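Local structure of 3-hexulose-6-phosphate synthase (Mycobacterium gastri, 3AJX) at residues 6-11 with 32-37; 55-60 with 78-83; 133-138 with 148-153. The protein is an enzyme of the HUMPS family, a TIM-barrel protein that binds a magnesium ion at the mouth of its barrel. The protein carries 1 engineered substitution. One frame throughout, in Å; residues are numbered along the deposited sequence.

Interaction 1: residues 6-11 with 32-37; sequences AIDLLS and GTPLIK. Engineered in segment 32-37: Lys37 (natural residue Glu).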
loop_
_atom_site.group_PDB
_atom_site.type_symbol
_atom_site.label_atom_id
_atom_site.label_comp_id
_atom_site.label_asym_id
_atom_site.label_seq_id
_atom_site.Cartn_x
_atom_site.Cartn_y
_atom_site.Cartn_z
ATOM N N ALA A 6 5.338 -11.562 -11.714
ATOM C CA ALA A 6 5.057 -10.301 -11.038
ATOM C C ALA A 6 5.316 -9.165 -12.016
ATOM O O ALA A 6 6.470 -8.803 -12.267
ATOM C CB ALA A 6 5.943 -10.153 -9.804
ATOM N N ILE A 7 4.243 -8.616 -12.579
ATOM C CA ILE A 7 4.373 -7.515 -13.527
ATOM C C ILE A 7 4.475 -6.200 -12.757
ATOM O O ILE A 7 3.480 -5.512 -12.527
ATOM C CB ILE A 7 3.169 -7.462 -14.496
ATOM C CG1 ILE A 7 3.040 -8.797 -15.235
ATOM C CG2 ILE A 7 3.362 -6.332 -15.503
ATOM C CD1 ILE A 7 1.920 -8.844 -16.258
ATOM N N ASP A 8 5.693 -5.869 -12.346
ATOM C CA ASP A 8 5.946 -4.656 -11.590
ATOM C C ASP A 8 6.359 -3.524 -12.521
ATOM O O ASP A 8 7.400 -2.893 -12.331
ATOM C CB ASP A 8 7.031 -4.927 -10.543
ATOM C CG ASP A 8 6.537 -5.813 -9.415
ATOM O OD1 ASP A 8 7.351 -6.553 -8.823
ATOM O OD2 ASP A 8 5.327 -5.762 -9.110
ATOM N N LEU A 9 5.533 -3.287 -13.536
ATOM C CA LEU A 9 5.786 -2.240 -14.516
ATOM C C LEU A 9 4.904 -1.028 -14.220
ATOM O O LEU A 9 4.188 -1.014 -13.217
ATOM C CB LEU A 9 5.525 -2.770 -15.926
ATOM C CG LEU A 9 6.406 -3.970 -16.302
ATOM C CD1 LEU A 9 6.076 -4.433 -17.710
ATOM C CD2 LEU A 9 7.875 -3.581 -16.194
ATOM N N LEU A 10 4.938 -0.016 -15.083
ATOM C CA LEU A 10 4.164 1.196 -14.819
ATOM C C LEU A 10 3.044 1.584 -15.781
ATOM O O LEU A 10 2.428 2.637 -15.607
ATOM C CB LEU A 10 5.118 2.382 -14.665
ATOM C CG LEU A 10 6.177 2.256 -13.566
ATOM C CD1 LEU A 10 7.056 3.499 -13.569
ATOM C CD2 LEU A 10 5.507 2.076 -12.209
ATOM N N SER A 11 2.770 0.765 -16.790
ATOM C CA SER A 11 1.695 1.100 -17.720
ATOM C C SER A 11 0.900 -0.126 -18.129
ATOM O O SER A 11 1.432 -1.237 -18.179
ATOM C CB SER A 11 2.252 1.786 -18.976
ATOM O OG SER A 11 2.917 0.865 -19.821
ATOM N N GLY A 32 1.561 -5.777 -10.329
ATOM C CA GLY A 32 2.291 -5.220 -9.205
ATOM C C GLY A 32 1.692 -3.995 -8.550
ATOM O O GLY A 32 0.865 -3.294 -9.131
ATOM N N THR A 33 2.130 -3.735 -7.325
ATOM C CA THR A 33 1.641 -2.594 -6.570
ATOM C C THR A 33 1.891 -1.269 -7.296
ATOM O O THR A 33 0.996 -0.432 -7.387
ATOM C CB THR A 33 2.279 -2.564 -5.172
ATOM O OG1 THR A 33 2.108 -3.847 -4.552
ATOM C CG2 THR A 33 1.614 -1.507 -4.309
ATOM N N PRO A 34 3.110 -1.056 -7.828
ATOM C CA PRO A 34 3.350 0.212 -8.528
ATOM C C PRO A 34 2.479 0.353 -9.779
ATOM O O PRO A 34 2.079 1.456 -10.146
ATOM C CB PRO A 34 4.845 0.154 -8.848
ATOM C CG PRO A 34 5.107 -1.316 -8.980
ATOM C CD PRO A 34 4.319 -1.899 -7.832
ATOM N N LEU A 35 2.184 -0.770 -10.427
ATOM C CA LEU A 35 1.351 -0.769 -11.629
ATOM C C LEU A 35 -0.079 -0.346 -11.304
ATOM O O LEU A 35 -0.695 0.439 -12.033
ATOM C CB LEU A 35 1.342 -2.162 -12.261
ATOM C CG LEU A 35 0.490 -2.352 -13.521
ATOM C CD1 LEU A 35 0.940 -1.371 -14.598
ATOM C CD2 LEU A 35 0.623 -3.784 -14.029
ATOM N N ILE A 36 -0.611 -0.876 -10.211
ATOM C CA ILE A 36 -1.961 -0.533 -9.791
ATOM C C ILE A 36 -2.025 0.934 -9.367
ATOM O O ILE A 36 -2.969 1.639 -9.704
ATOM C CB ILE A 36 -2.421 -1.441 -8.633
ATOM C CG1 ILE A 36 -2.584 -2.877 -9.152
ATOM C CG2 ILE A 36 -3.733 -0.919 -8.037
ATOM C CD1 ILE A 36 -2.893 -3.893 -8.080
ATOM N N LYS A 37 -1.020 1.405 -8.642
ATOM C CA LYS A 37 -1.030 2.800 -8.212
ATOM C C LYS A 37 -0.852 3.735 -9.404
ATOM O O LYS A 37 -1.311 4.877 -9.388
ATOM C CB LYS A 37 0.067 3.047 -7.172
ATOM C CG LYS A 37 -0.192 2.326 -5.857
ATOM C CD LYS A 37 0.903 2.562 -4.831
ATOM C CE LYS A 37 0.612 1.759 -3.570
ATOM N NZ LYS A 37 1.685 1.871 -2.547
HETATM O O HOH W 1 4.320 -5.757 -6.770
#

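Interaction 2: residues 55-60 with 78-83; sequences IVFADM and ADLVTV. With MG (magnesium ion), chain F.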
loop_
_atom_site.group_PDB
_atom_site.type_symbol
_atom_site.label_atom_id
_atom_site.label_comp_id
_atom_site.label_asym_id
_atom_site.label_seq_id
_atom_site.Cartn_x
_atom_site.Cartn_y
_atom_site.Cartn_z
ATOM N N ILE A 55 -5.269 -17.009 -13.625
ATOM C CA ILE A 55 -5.531 -16.455 -12.303
ATOM C C ILE A 55 -4.890 -15.074 -12.252
ATOM O O ILE A 55 -3.682 -14.941 -12.447
ATOM C CB ILE A 55 -4.922 -17.341 -11.199
ATOM C CG1 ILE A 55 -5.645 -18.688 -11.165
ATOM C CG2 ILE A 55 -5.016 -16.639 -9.846
ATOM C CD1 ILE A 55 -5.010 -19.712 -10.250
ATOM N N VAL A 56 -5.702 -14.052 -12.002
ATOM C CA VAL A 56 -5.207 -12.681 -11.927
ATOM C C VAL A 56 -5.034 -12.275 -10.466
ATOM O O VAL A 56 -5.972 -12.322 -9.673
ATOM C CB VAL A 56 -6.157 -11.714 -12.657
ATOM C CG1 VAL A 56 -5.716 -10.278 -12.437
ATOM C CG2 VAL A 56 -6.147 -12.030 -14.154
ATOM N N PHE A 57 -3.809 -11.878 -10.140
ATOM C CA PHE A 57 -3.381 -11.506 -8.793
ATOM C C PHE A 57 -3.180 -9.985 -8.710
ATOM O O PHE A 57 -2.325 -9.433 -9.399
ATOM C CB PHE A 57 -2.070 -12.269 -8.553
ATOM C CG PHE A 57 -1.461 -12.101 -7.194
ATOM C CD1 PHE A 57 -1.418 -13.178 -6.311
ATOM C CD2 PHE A 57 -0.787 -10.932 -6.856
ATOM C CE1 PHE A 57 -0.700 -13.103 -5.119
ATOM C CE2 PHE A 57 -0.068 -10.847 -5.669
ATOM C CZ PHE A 57 -0.022 -11.940 -4.799
ATOM N N ALA A 58 -3.979 -9.309 -7.885
ATOM C CA ALA A 58 -3.856 -7.857 -7.724
ATOM C C ALA A 58 -3.071 -7.581 -6.444
ATOM O O ALA A 58 -3.571 -7.826 -5.344
ATOM C CB ALA A 58 -5.244 -7.208 -7.654
ATOM N N ASP A 59 -1.845 -7.083 -6.597
ATOM C CA ASP A 59 -0.975 -6.803 -5.455
ATOM C C ASP A 59 -1.314 -5.463 -4.810
ATOM O O ASP A 59 -0.537 -4.503 -4.875
ATOM C CB ASP A 59 0.491 -6.807 -5.902
ATOM C CG ASP A 59 1.446 -7.133 -4.768
ATOM O OD1 ASP A 59 1.007 -7.165 -3.601
ATOM O OD2 ASP A 59 2.643 -7.356 -5.047
ATOM N N MET A 60 -2.479 -5.409 -4.174
ATOM C CA MET A 60 -2.953 -4.197 -3.514
ATOM C C MET A 60 -2.118 -3.817 -2.293
ATOM O O MET A 60 -1.942 -2.635 -2.001
ATOM C CB MET A 60 -4.409 -4.388 -3.075
ATOM C CG MET A 60 -5.398 -4.647 -4.197
ATOM S SD MET A 60 -5.710 -3.183 -5.211
ATOM C CE MET A 60 -6.973 -2.331 -4.237
ATOM N N ALA A 78 -9.968 -9.189 -10.323
ATOM C CA ALA A 78 -8.937 -9.948 -9.632
ATOM C C ALA A 78 -9.509 -11.235 -9.053
ATOM O O ALA A 78 -10.663 -11.278 -8.624
ATOM C CB ALA A 78 -8.322 -9.108 -8.517
ATOM N N ASP A 79 -8.693 -12.285 -9.054
ATOM C CA ASP A 79 -9.083 -13.573 -8.497
ATOM C C ASP A 79 -8.457 -13.684 -7.115
ATOM O O ASP A 79 -8.969 -14.377 -6.239
ATOM C CB ASP A 79 -8.577 -14.710 -9.381
ATOM C CG ASP A 79 -9.220 -14.705 -10.752
ATOM O OD1 ASP A 79 -8.490 -14.520 -11.750
ATOM O OD2 ASP A 79 -10.457 -14.880 -10.817
ATOM N N LEU A 80 -7.340 -12.985 -6.939
ATOM C CA LEU A 80 -6.614 -12.971 -5.675
ATOM C C LEU A 80 -6.155 -11.546 -5.393
ATOM O O LEU A 80 -5.812 -10.805 -6.315
ATOM C CB LEU A 80 -5.382 -13.881 -5.753
ATOM C CG LEU A 80 -5.602 -15.384 -5.959
ATOM C CD1 LEU A 80 -4.265 -16.054 -6.267
ATOM C CD2 LEU A 80 -6.243 -15.984 -4.721
ATOM N N VAL A 81 -6.151 -11.166 -4.119
ATOM C CA VAL A 81 -5.716 -9.836 -3.718
ATOM C C VAL A 81 -4.808 -9.970 -2.506
ATOM O O VAL A 81 -4.981 -10.880 -1.697
ATOM C CB VAL A 81 -6.910 -8.934 -3.336
ATOM C CG1 VAL A 81 -7.856 -8.791 -4.517
ATOM C CG2 VAL A 81 -7.633 -9.509 -2.133
ATOM N N THR A 82 -3.835 -9.073 -2.391
ATOM C CA THR A 82 -2.928 -9.111 -1.254
ATOM C C THR A 82 -3.272 -8.079 -0.202
ATOM O O THR A 82 -3.709 -6.969 -0.512
ATOM C CB THR A 82 -1.449 -8.873 -1.650
ATOM O OG1 THR A 82 -1.312 -7.618 -2.324
ATOM C CG2 THR A 82 -0.954 -9.985 -2.533
ATOM N N VAL A 83 -3.071 -8.477 1.050
ATOM C CA VAL A 83 -3.275 -7.626 2.212
ATOM C C VAL A 83 -1.969 -7.814 2.970
ATOM O O VAL A 83 -1.440 -8.925 3.015
ATOM C CB VAL A 83 -4.436 -8.120 3.096
ATOM C CG1 VAL A 83 -4.555 -7.244 4.345
ATOM C CG2 VAL A 83 -5.729 -8.105 2.309
HETATM MG MG MG F . 4.228 -8.715 -5.208
HETATM O O HOH W 2 5.353 -7.980 -3.687
HETATM O O HOH W 3 4.689 -10.159 -5.698
HETATM O O HOH W 4 3.140 -9.545 -3.550
#

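Interaction 3: residues 133-138 with 148-153; sequences MHAGLD and NGLLAA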
loop_
_atom_site.group_PDB
_atom_site.type_symbol
_atom_site.label_atom_id
_atom_site.label_comp_id
_atom_site.label_asym_id
_atom_site.label_seq_id
_atom_site.Cartn_x
_atom_site.Cartn_y
_atom_site.Cartn_z
ATOM N N MET A 133 5.908 -15.365 1.252
ATOM C CA MET A 133 7.174 -15.176 1.953
ATOM C C MET A 133 7.884 -14.281 0.957
ATOM O O MET A 133 8.517 -14.737 0.005
ATOM C CB MET A 133 7.892 -16.507 2.132
ATOM C CG MET A 133 7.196 -17.421 3.140
ATOM S SD MET A 133 6.983 -16.586 4.728
ATOM C CE MET A 133 6.051 -17.815 5.665
ATOM N N HIS A 134 7.737 -12.986 1.197
ATOM C CA HIS A 134 8.229 -11.956 0.298
ATOM C C HIS A 134 9.356 -11.054 0.797
ATOM O O HIS A 134 9.323 -10.555 1.923
ATOM C CB HIS A 134 7.018 -11.097 -0.080
ATOM C CG HIS A 134 7.265 -10.121 -1.184
ATOM N ND1 HIS A 134 6.344 -9.154 -1.531
ATOM C CD2 HIS A 134 8.309 -9.968 -2.032
ATOM C CE1 HIS A 134 6.814 -8.449 -2.544
ATOM N NE2 HIS A 134 8.003 -8.923 -2.869
ATOM N N ALA A 135 10.355 -10.860 -0.056
ATOM C CA ALA A 135 11.469 -9.965 0.241
ATOM C C ALA A 135 11.388 -8.942 -0.890
ATOM O O ALA A 135 11.551 -9.286 -2.058
ATOM C CB ALA A 135 12.799 -10.712 0.189
ATOM N N GLY A 136 11.098 -7.693 -0.544
ATOM C CA GLY A 136 10.972 -6.654 -1.550
ATOM C C GLY A 136 12.261 -6.298 -2.263
ATOM O O GLY A 136 13.334 -6.795 -1.924
ATOM N N LEU A 137 12.155 -5.419 -3.253
ATOM C CA LEU A 137 13.319 -4.994 -4.020
ATOM C C LEU A 137 14.349 -4.268 -3.159
ATOM O O LEU A 137 15.553 -4.445 -3.347
ATOM C CB LEU A 137 12.886 -4.103 -5.188
ATOM C CG LEU A 137 11.972 -4.779 -6.217
ATOM C CD1 LEU A 137 11.600 -3.786 -7.306
ATOM C CD2 LEU A 137 12.675 -5.991 -6.824
ATOM N N ASP A 138 13.895 -3.458 -2.209
ATOM C CA ASP A 138 14.842 -2.751 -1.355
ATOM C C ASP A 138 15.603 -3.719 -0.457
ATOM O O ASP A 138 16.807 -3.563 -0.248
ATOM C CB ASP A 138 14.126 -1.691 -0.512
ATOM C CG ASP A 138 13.660 -0.508 -1.343
ATOM O OD1 ASP A 138 14.434 -0.059 -2.214
ATOM O OD2 ASP A 138 12.533 -0.022 -1.122
ATOM N N ASN A 148 17.275 -18.084 1.347
ATOM C CA ASN A 148 17.018 -19.200 2.251
ATOM C C ASN A 148 16.266 -18.804 3.518
ATOM O O ASN A 148 15.650 -19.650 4.167
ATOM C CB ASN A 148 18.331 -19.899 2.613
ATOM C CG ASN A 148 19.037 -20.471 1.398
ATOM O OD1 ASN A 148 18.423 -21.139 0.563
ATOM N ND2 ASN A 148 20.338 -20.218 1.297
ATOM N N GLY A 149 16.316 -17.524 3.872
ATOM C CA GLY A 149 15.605 -17.064 5.049
ATOM C C GLY A 149 14.109 -17.181 4.812
ATOM O O GLY A 149 13.349 -17.552 5.708
ATOM N N LEU A 150 13.687 -16.862 3.592
ATOM C CA LEU A 150 12.277 -16.943 3.224
ATOM C C LEU A 150 11.841 -18.400 3.134
ATOM O O LEU A 150 10.735 -18.751 3.541
ATOM C CB LEU A 150 12.037 -16.260 1.873
ATOM C CG LEU A 150 12.308 -14.758 1.782
ATOM C CD1 LEU A 150 12.179 -14.307 0.334
ATOM C CD2 LEU A 150 11.335 -13.994 2.674
ATOM N N LEU A 151 12.713 -19.248 2.597
ATOM C CA LEU A 151 12.393 -20.662 2.459
ATOM C C LEU A 151 12.274 -21.317 3.832
ATOM O O LEU A 151 11.387 -22.141 4.057
ATOM C CB LEU A 151 13.462 -21.375 1.622
ATOM C CG LEU A 151 13.711 -20.793 0.224
ATOM C CD1 LEU A 151 14.709 -21.658 -0.529
ATOM C CD2 LEU A 151 12.405 -20.715 -0.542
ATOM N N ALA A 152 13.162 -20.941 4.749
ATOM C CA ALA A 152 13.137 -21.489 6.100
ATOM C C ALA A 152 11.839 -21.090 6.791
ATOM O O ALA A 152 11.217 -21.895 7.486
ATOM C CB ALA A 152 14.335 -20.976 6.898
ATOM N N ALA A 153 11.427 -19.842 6.594
ATOM C CA ALA A 153 10.201 -19.351 7.204
ATOM C C ALA A 153 9.002 -20.088 6.624
ATOM O O ALA A 153 8.080 -20.446 7.352
ATOM C CB ALA A 153 10.061 -17.848 6.971
#

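Interaction 1: residues 6-11 with 32-37
At the mouth of the TIM barrel, the chain leaving strand 2-7 runs past the first turn of helix 33-39, which follows the adjacent strand 28-31. One direct hydrogen bond joins the two backbones: Gly32 N, at the N-cap position, donates to Ile7 O over 2.9 Å, standing above the carbonyl plane instead of on a lone pair. A water adds a second polar link, donating to Asp8 OD2 at 2.5 Å and accepting from Thr33 N at 3.0 Å. Asp8 has CG beside its own backbone N (chi1 -71°), and OD2 comes within 3.1 Å of Gly32 CA, which carries no side chain to obstruct it. The magnesium ion lies about 5 Å from the Asp8 side chain. Apolar contacts fill the rest. Leu35, with CG anti to the backbone N, lies alongside Ile7 and brings CD2 to 4.0 Å from Ile7 CG2. Leu10 crosses Pro34 at roughly a right angle, CD2 to CB at 3.9 Å; beyond them Ile72 and Leu68 of the second subunit pack on Leu10 and Pro34 respectively. Leu35 CD1 rests against Ser11 N, a buried amide without a polar partner, while Leu35 CB presses to 3.2 Å from Leu9 O.

Interaction 2: residues 55-60 with 78-83
Asp59 OD2 binds the magnesium ion at 2.1 Å, with three waters also in the ion's shell and Glu30 as the other protein residue of the site. Asp59 OD1 turns to the neighbouring strand, where Thr82 OG1 donates to its anti lone pair over 2.7 Å; Lys61 forms a salt bridge to the same oxygen. Thr82 OG1 sits between its own backbone N and carbonyl carbon (chi1 57°), and it also hydrogen-bonds to Lys61 N. Behind this second shell the two strands pair in parallel. Thr82 N donates to Ala58 O at 3.2 Å, and Ala58 N to Leu80 O at 2.8 Å, almost straight at 174°. Lower down, Val56 O is gripped twice in its carbonyl plane, by Leu80 N at 3.1 Å and Asp79 N at 2.8 Å. Asp79 OD1 returns the grip, accepting Val56 N through its anti lone pair, while Lys48 supplies a salt bridge. On one sheet face Leu80 CD1 meets the edge of the Phe57 ring, 4.0 Å from Phe57 CD1; on the other, the methyls of Ala58 and Ala78 touch. With metal on one oxygen and a hydroxyl donor and an ammonium on the other, the Asp59 carboxylate is probably held fixed and ionised.

Interaction 3: residues 133-138 with 148-153
Asp138 OD2 is the best-held polar atom here, gripped by two hydrogen bonds from the second subunit, one with Thr91 OG1 and one with Gly66 N of that chain. Asp64 of the same subunit binds the amides of Leu137 and Asp138, so the start of helix 137-140, with Gly136 at its N-cap position, is fastened to the dimer partner. His134, on the strand just before, hydrogen-bonds through ND1 to Asp109, and its side chain lies about 4 Å from the magnesium ion.

Between the two segments themselves the meeting is apolar, and Leu150 and Met133 carry most of it. Leu150 projects from helix 148-157 straight at the end of strand 130-134, its CG beside the backbone N (chi1 -63°) and its chain extended beyond. Both methyls rest on the backbone there: CD1 lies 3.7 Å from Ala135 CB and equally close to Met133 O, whereas CD2 rests 3.9 Å from Met133 C. Nearer the helix, Met133 CB and Leu150 CB stand 4.2 Å apart. Met133 then bends at chi2 (-55°) and runs along the helix surface, bringing SD to 4.0 Å from Ala153 CB and CE to 3.7 Å from Ala153 O. Leu150 and Ala153, three residues apart, thus offer the same helix face, one meeting the strand end and the other the thioether.

The arrangement is the strand-to-helix packing of a beta-alpha-beta unit in the TIM barrel. Met133 and Ala135 pair through their backbones with the next strand, 161-164, at Ser162 and Ala164; helix 116-125 closes the other flank, with Lys116 touching Met133, Leu150 and Ala153.

Overall arrangement
From the N terminus the three contacts follow in series, none nesting within or crossing another. Interaction 1 closes a loop of 20 residues holding helix 12-22 and strand 28-31, tying the exits of the first two strands together. Interaction 2 closes the next, through helix 66-75, and pairs the third and fourth strands. Interaction 3 follows across the barrel, about 20 Å from interaction 1 between centres, and ties the sixth strand to the helix leading to the seventh. Interactions 1 and 2 touch: Thr33 OG1 lies 2.7 Å from Asp59 O, a probable hydrogen bond. All three reach the same closed sheet, at whose mouth the magnesium ion is bound, and each also meets the second subunit.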